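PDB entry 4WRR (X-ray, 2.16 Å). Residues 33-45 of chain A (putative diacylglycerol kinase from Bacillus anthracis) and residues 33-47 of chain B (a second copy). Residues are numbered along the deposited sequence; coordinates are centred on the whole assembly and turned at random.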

# COMPACT_ATOMS: atom_id res chain seq x y z
N LEU A 33 -20.20 -8.86 7.88
CA LEU A 33 -19.42 -7.91 7.11
C LEU A 33 -18.57 -8.63 6.09
O LEU A 33 -18.52 -8.24 4.90
N ALA A 34 -17.89 -9.68 6.53
CA ALA A 34 -17.03 -10.47 5.63
C ALA A 34 -17.82 -11.16 4.53
O ALA A 34 -17.29 -11.33 3.44
N ALA A 35 -19.08 -11.53 4.79
CA ALA A 35 -19.89 -12.15 3.74
C ALA A 35 -20.28 -11.12 2.70
O ALA A 35 -20.32 -11.42 1.51
N ALA A 36 -20.58 -9.92 3.15
CA ALA A 36 -21.07 -8.86 2.27
C ALA A 36 -19.99 -8.08 1.53
O ALA A 36 -20.24 -7.58 0.46
N PHE A 37 -18.81 -7.93 2.14
CA PHE A 37 -17.75 -7.06 1.60
C PHE A 37 -16.52 -7.95 1.24
O PHE A 37 -15.82 -8.39 2.13
N PRO A 38 -16.32 -8.24 -0.05
CA PRO A 38 -15.30 -9.14 -0.48
C PRO A 38 -13.86 -8.60 -0.35
O PRO A 38 -12.89 -9.34 -0.68
N ASP A 39 -13.70 -7.37 0.14
CA ASP A 39 -12.39 -6.81 0.46
C ASP A 39 -12.49 -6.07 1.78
O ASP A 39 -12.86 -4.86 1.81
N LEU A 40 -12.15 -6.76 2.86
CA LEU A 40 -12.35 -6.28 4.22
C LEU A 40 -11.06 -6.38 5.03
O LEU A 40 -10.45 -7.44 5.13
N HIS A 41 -10.63 -5.25 5.60
CA HIS A 41 -9.39 -5.21 6.35
C HIS A 41 -9.80 -4.90 7.77
O HIS A 41 -10.54 -3.96 8.00
N ILE A 42 -9.31 -5.69 8.71
CA ILE A 42 -9.63 -5.57 10.12
C ILE A 42 -8.39 -5.27 10.93
O ILE A 42 -7.43 -6.02 10.92
N LEU A 43 -8.41 -4.16 11.63
CA LEU A 43 -7.29 -3.72 12.46
C LEU A 43 -7.75 -3.51 13.88
O LEU A 43 -8.70 -2.75 14.10
N HIS A 44 -7.04 -4.07 14.84
CA HIS A 44 -7.34 -3.78 16.24
C HIS A 44 -6.53 -2.56 16.69
O HIS A 44 -5.34 -2.43 16.35
N THR A 45 -7.16 -1.69 17.48
CA THR A 45 -6.38 -0.69 18.20
C THR A 45 -5.61 -1.35 19.36
O THR A 45 -6.03 -2.38 19.86
N LEU B 33 -9.49 -16.21 13.80
CA LEU B 33 -8.37 -15.56 13.13
C LEU B 33 -8.33 -14.08 13.46
O LEU B 33 -7.29 -13.55 13.83
N ALA B 34 -9.49 -13.42 13.38
CA ALA B 34 -9.60 -12.02 13.75
C ALA B 34 -9.32 -11.76 15.21
O ALA B 34 -8.79 -10.70 15.52
N ALA B 35 -9.62 -12.69 16.12
CA ALA B 35 -9.25 -12.50 17.54
C ALA B 35 -7.77 -12.60 17.74
O ALA B 35 -7.19 -11.85 18.52
N ALA B 36 -7.14 -13.53 17.02
CA ALA B 36 -5.70 -13.80 17.21
C ALA B 36 -4.77 -12.87 16.44
O ALA B 36 -3.66 -12.63 16.87
N PHE B 37 -5.23 -12.34 15.29
CA PHE B 37 -4.36 -11.59 14.38
C PHE B 37 -4.93 -10.18 14.25
O PHE B 37 -5.91 -9.97 13.56
N PRO B 38 -4.33 -9.21 14.95
CA PRO B 38 -4.85 -7.88 15.00
C PRO B 38 -4.68 -7.05 13.70
O PRO B 38 -5.14 -5.89 13.65
N ASP B 39 -4.06 -7.62 12.65
CA ASP B 39 -4.04 -7.03 11.33
C ASP B 39 -4.35 -8.12 10.27
O ASP B 39 -3.43 -8.86 9.83
N LEU B 40 -5.61 -8.21 9.86
CA LEU B 40 -6.12 -9.30 9.04
C LEU B 40 -6.91 -8.75 7.84
O LEU B 40 -7.84 -7.95 8.01
N HIS B 41 -6.52 -9.15 6.63
CA HIS B 41 -7.15 -8.67 5.42
C HIS B 41 -7.79 -9.85 4.80
O HIS B 41 -7.11 -10.91 4.65
N ILE B 42 -9.07 -9.74 4.48
CA ILE B 42 -9.86 -10.80 3.90
C ILE B 42 -10.31 -10.43 2.47
O ILE B 42 -10.99 -9.43 2.27
N LEU B 43 -9.89 -11.23 1.48
CA LEU B 43 -10.23 -11.05 0.10
C LEU B 43 -10.93 -12.25 -0.43
O LEU B 43 -10.41 -13.36 -0.34
N HIS B 44 -12.09 -12.05 -1.05
CA HIS B 44 -12.75 -13.14 -1.74
C HIS B 44 -12.25 -13.24 -3.18
O HIS B 44 -12.06 -12.22 -3.86
N THR B 45 -12.06 -14.45 -3.67
CA THR B 45 -11.86 -14.62 -5.10
C THR B 45 -13.20 -14.46 -5.82
O THR B 45 -14.27 -14.68 -5.22
N LYS B 46 -13.14 -14.11 -7.10
CA LYS B 46 -14.31 -14.08 -7.97
C LYS B 46 -14.17 -14.99 -9.20
O LYS B 46 -15.12 -15.63 -9.61
N GLU B 47 -12.97 -15.02 -9.78
CA GLU B 47 -12.69 -15.77 -11.02
C GLU B 47 -11.46 -16.67 -10.82
O GLU B 47 -10.66 -16.45 -9.90

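What does the end of the helix contribute? A:Leu33 stays out of reach, but A:Ala34 lies sideways to chain B, and its CB is 4.5 Å from B:Ile42 CD1, a loose apolar contact. Its carbonyl O sits 2.8 Å from B:His44 NE2, near the plane of the imidazole. A:Ala35 and A:Ala36 point away, as does A:Phe37 (chi1 m), the first residue to leave helical geometry. The carbonyl of A:Phe37 still takes part: water 1 donates to A:Phe37 O (2.7 Å) and to B:Ile42 O (3.1 Å), bridging the copies.

How does A:Pro38 meet B:His44? The proline, puckered C-gamma endo, sets its CA over the face of the imidazole: A:Pro38 CA is 3.6 Å from the centroid of the B:His44 ring, almost on the ring normal, a CH-pi contact. B:His44 N donates to A:Pro38 O at 2.8 Å, so backbone and ring are held together. Water 2 donates to the same A:Pro38 O (2.6 Å) and to B:His44 O (2.9 Å), and accepts a weak bond from B:Lys46 NZ (3.2 Å).

How do the side chains alternate along the antiparallel strand? A:Asp39, A:His41 and A:Leu43 project to one face, as do their counterparts; A:Leu40 and A:Ile42 take the other. With chi1 t, A:Asp39 brings its OD1 within 2.7 Å of B:His41 NE2, which donates an almost straight hydrogen bond. A:Leu40 (t, p) is buried on the leucine-isoleucine face. A:His41 NE2 (chi1 t) returns the bond to B:Asp39 OD1, also at 2.7 Å. A:His41 CA and B:His41 CA are 4.2 Å apart, the closest CA pair in the register, and their rings form an offset stack, centroids 4.7 Å apart and planes at 6°. A:Ile42 (m, t), buried beside A:Leu40, meets its counterpart, A:Ile42 CD1 to B:Ile42 CD1 at 4.0 Å, and A:Ile42 CD1 also lies 4.5 Å from B:Ala34 CB, so strand and helix end join in one apolar patch. Water 3 donates to A:Ile42 O (3.1 Å) and B:Phe37 O (2.8 Å), matching water 1. A:Leu43 (m, t) closes the row of A:Asp39 and A:His41, its CD2 3.4 Å from B:Asp39 CG.

How does the chain A strand finish? A:His44 (chi1 m) points toward chain B and repeats the first arrangement: B:Pro38 CA is 3.6 Å from the centroid of the A:His44 ring, and A:His44 N donates to B:Pro38 O at 2.9 Å. Water 4 donates to A:His44 O (3.1 Å) and B:Pro38 O (2.8 Å). A:Thr45 (p) points away.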

# COMPACT_ATOMS: atom_id res chain seq x y z
CB LEU A 33 -18.55 -7.10 8.05
CG LEU A 33 -19.30 -6.21 9.05
CD1 LEU A 33 -18.32 -5.53 9.99
CD2 LEU A 33 -20.16 -5.18 8.33
CB ALA A 34 -16.21 -11.48 6.38
CB ALA A 35 -21.14 -12.82 4.32
CB ALA A 36 -21.94 -7.88 3.06
CB PHE A 37 -17.37 -6.01 2.64
CG PHE A 37 -18.51 -5.05 2.98
CD1 PHE A 37 -19.11 -4.28 2.01
CD2 PHE A 37 -19.01 -4.98 4.27
CE1 PHE A 37 -20.17 -3.43 2.32
CE2 PHE A 37 -20.05 -4.12 4.59
CZ PHE A 37 -20.65 -3.36 3.60
CB PRO A 38 -15.66 -9.40 -1.94
CG PRO A 38 -16.37 -8.16 -2.39
CD PRO A 38 -17.12 -7.70 -1.18
CB ASP A 39 -11.89 -5.89 -0.70
CG ASP A 39 -10.45 -5.40 -0.52
OD1 ASP A 39 -9.97 -5.26 0.65
OD2 ASP A 39 -9.78 -5.11 -1.54
CB LEU A 40 -13.45 -7.10 4.90
CG LEU A 40 -13.74 -6.73 6.34
CD1 LEU A 40 -14.30 -5.33 6.49
CD2 LEU A 40 -14.70 -7.75 6.93
CB HIS A 41 -8.51 -4.14 5.82
CG HIS A 41 -7.10 -4.22 6.28
ND1 HIS A 41 -6.09 -3.56 5.65
CD2 HIS A 41 -6.51 -4.95 7.26
CE1 HIS A 41 -4.92 -3.90 6.18
NE2 HIS A 41 -5.15 -4.72 7.18
CB ILE A 42 -10.25 -6.89 10.63
CG1 ILE A 42 -11.42 -7.27 9.76
CG2 ILE A 42 -10.71 -6.74 12.06
CD1 ILE A 42 -11.93 -8.66 10.05
CB LEU A 43 -6.75 -2.35 11.97
CG LEU A 43 -6.03 -2.31 10.63
CD1 LEU A 43 -5.68 -0.88 10.30
CD2 LEU A 43 -4.77 -3.17 10.65
CB HIS A 44 -6.95 -4.93 17.14
CG HIS A 44 -7.58 -6.23 16.78
ND1 HIS A 44 -7.49 -7.34 17.60
CD2 HIS A 44 -8.24 -6.64 15.68
CE1 HIS A 44 -8.12 -8.35 17.05
NE2 HIS A 44 -8.63 -7.94 15.90
CB THR A 45 -7.26 0.41 18.76
OG1 THR A 45 -8.19 -0.14 19.69
CG2 THR A 45 -8.04 1.08 17.64
CB LEU B 33 -8.49 -15.76 11.63
CG LEU B 33 -8.38 -17.18 11.11
CD1 LEU B 33 -8.61 -17.25 9.62
CD2 LEU B 33 -7.03 -17.79 11.45
CB ALA B 34 -10.95 -11.46 13.39
CB ALA B 35 -9.94 -13.50 18.43
CB ALA B 36 -5.40 -15.23 16.83
CB PHE B 37 -4.28 -12.28 13.01
CG PHE B 37 -3.67 -13.66 13.06
CD1 PHE B 37 -2.37 -13.84 13.51
CD2 PHE B 37 -4.39 -14.77 12.67
CE1 PHE B 37 -1.81 -15.09 13.58
CE2 PHE B 37 -3.83 -16.03 12.71
CZ PHE B 37 -2.54 -16.21 13.17
CB PRO B 38 -4.07 -7.25 16.14
CG PRO B 38 -2.74 -7.94 16.12
CD PRO B 38 -3.07 -9.37 15.74
CB ASP B 39 -2.68 -6.35 11.07
CG ASP B 39 -2.61 -5.57 9.73
OD1 ASP B 39 -3.33 -5.92 8.76
OD2 ASP B 39 -1.82 -4.59 9.63
CB LEU B 40 -7.04 -10.17 9.88
CG LEU B 40 -7.70 -11.33 9.14
CD1 LEU B 40 -6.68 -12.36 8.66
CD2 LEU B 40 -8.71 -12.01 10.03
CB HIS B 41 -6.10 -8.10 4.51
CG HIS B 41 -6.64 -7.26 3.42
ND1 HIS B 41 -5.84 -6.43 2.69
CD2 HIS B 41 -7.89 -7.10 2.94
CE1 HIS B 41 -6.59 -5.71 1.86
NE2 HIS B 41 -7.83 -6.12 1.96
CB ILE B 42 -11.08 -11.06 4.76
CG1 ILE B 42 -10.64 -11.31 6.18
CG2 ILE B 42 -11.87 -12.25 4.25
CD1 ILE B 42 -11.80 -11.35 7.16
CB LEU B 43 -8.98 -10.86 -0.75
CG LEU B 43 -8.18 -9.60 -0.57
CD1 LEU B 43 -6.92 -9.66 -1.43
CD2 LEU B 43 -9.00 -8.36 -0.93
CB HIS B 44 -14.26 -12.93 -1.80
CG HIS B 44 -14.93 -12.77 -0.47
ND1 HIS B 44 -16.31 -12.79 -0.33
CD2 HIS B 44 -14.44 -12.51 0.76
CE1 HIS B 44 -16.63 -12.55 0.93
NE2 HIS B 44 -15.51 -12.42 1.62
CB THR B 45 -11.30 -16.02 -5.43
OG1 THR B 45 -12.22 -17.01 -4.98
CG2 THR B 45 -9.97 -16.22 -4.75
CB LYS B 46 -14.58 -12.65 -8.45
CG LYS B 46 -14.17 -11.57 -7.47
CD LYS B 46 -14.60 -10.17 -7.92
CE LYS B 46 -13.80 -9.05 -7.24
NZ LYS B 46 -13.73 -9.19 -5.74
CB GLU B 47 -12.39 -14.82 -12.19
CG GLU B 47 -13.51 -13.85 -12.57
CD GLU B 47 -14.77 -14.53 -13.15
OE1 GLU B 47 -15.84 -13.85 -13.23
OE2 GLU B 47 -14.69 -15.72 -13.54
O HOH W 1 -13.89 -10.19 2.88
O HOH W 2 -11.88 -9.39 -3.08
O HOH W 3 -8.12 -8.42 12.79
O HOH W 4 -3.61 -3.64 14.11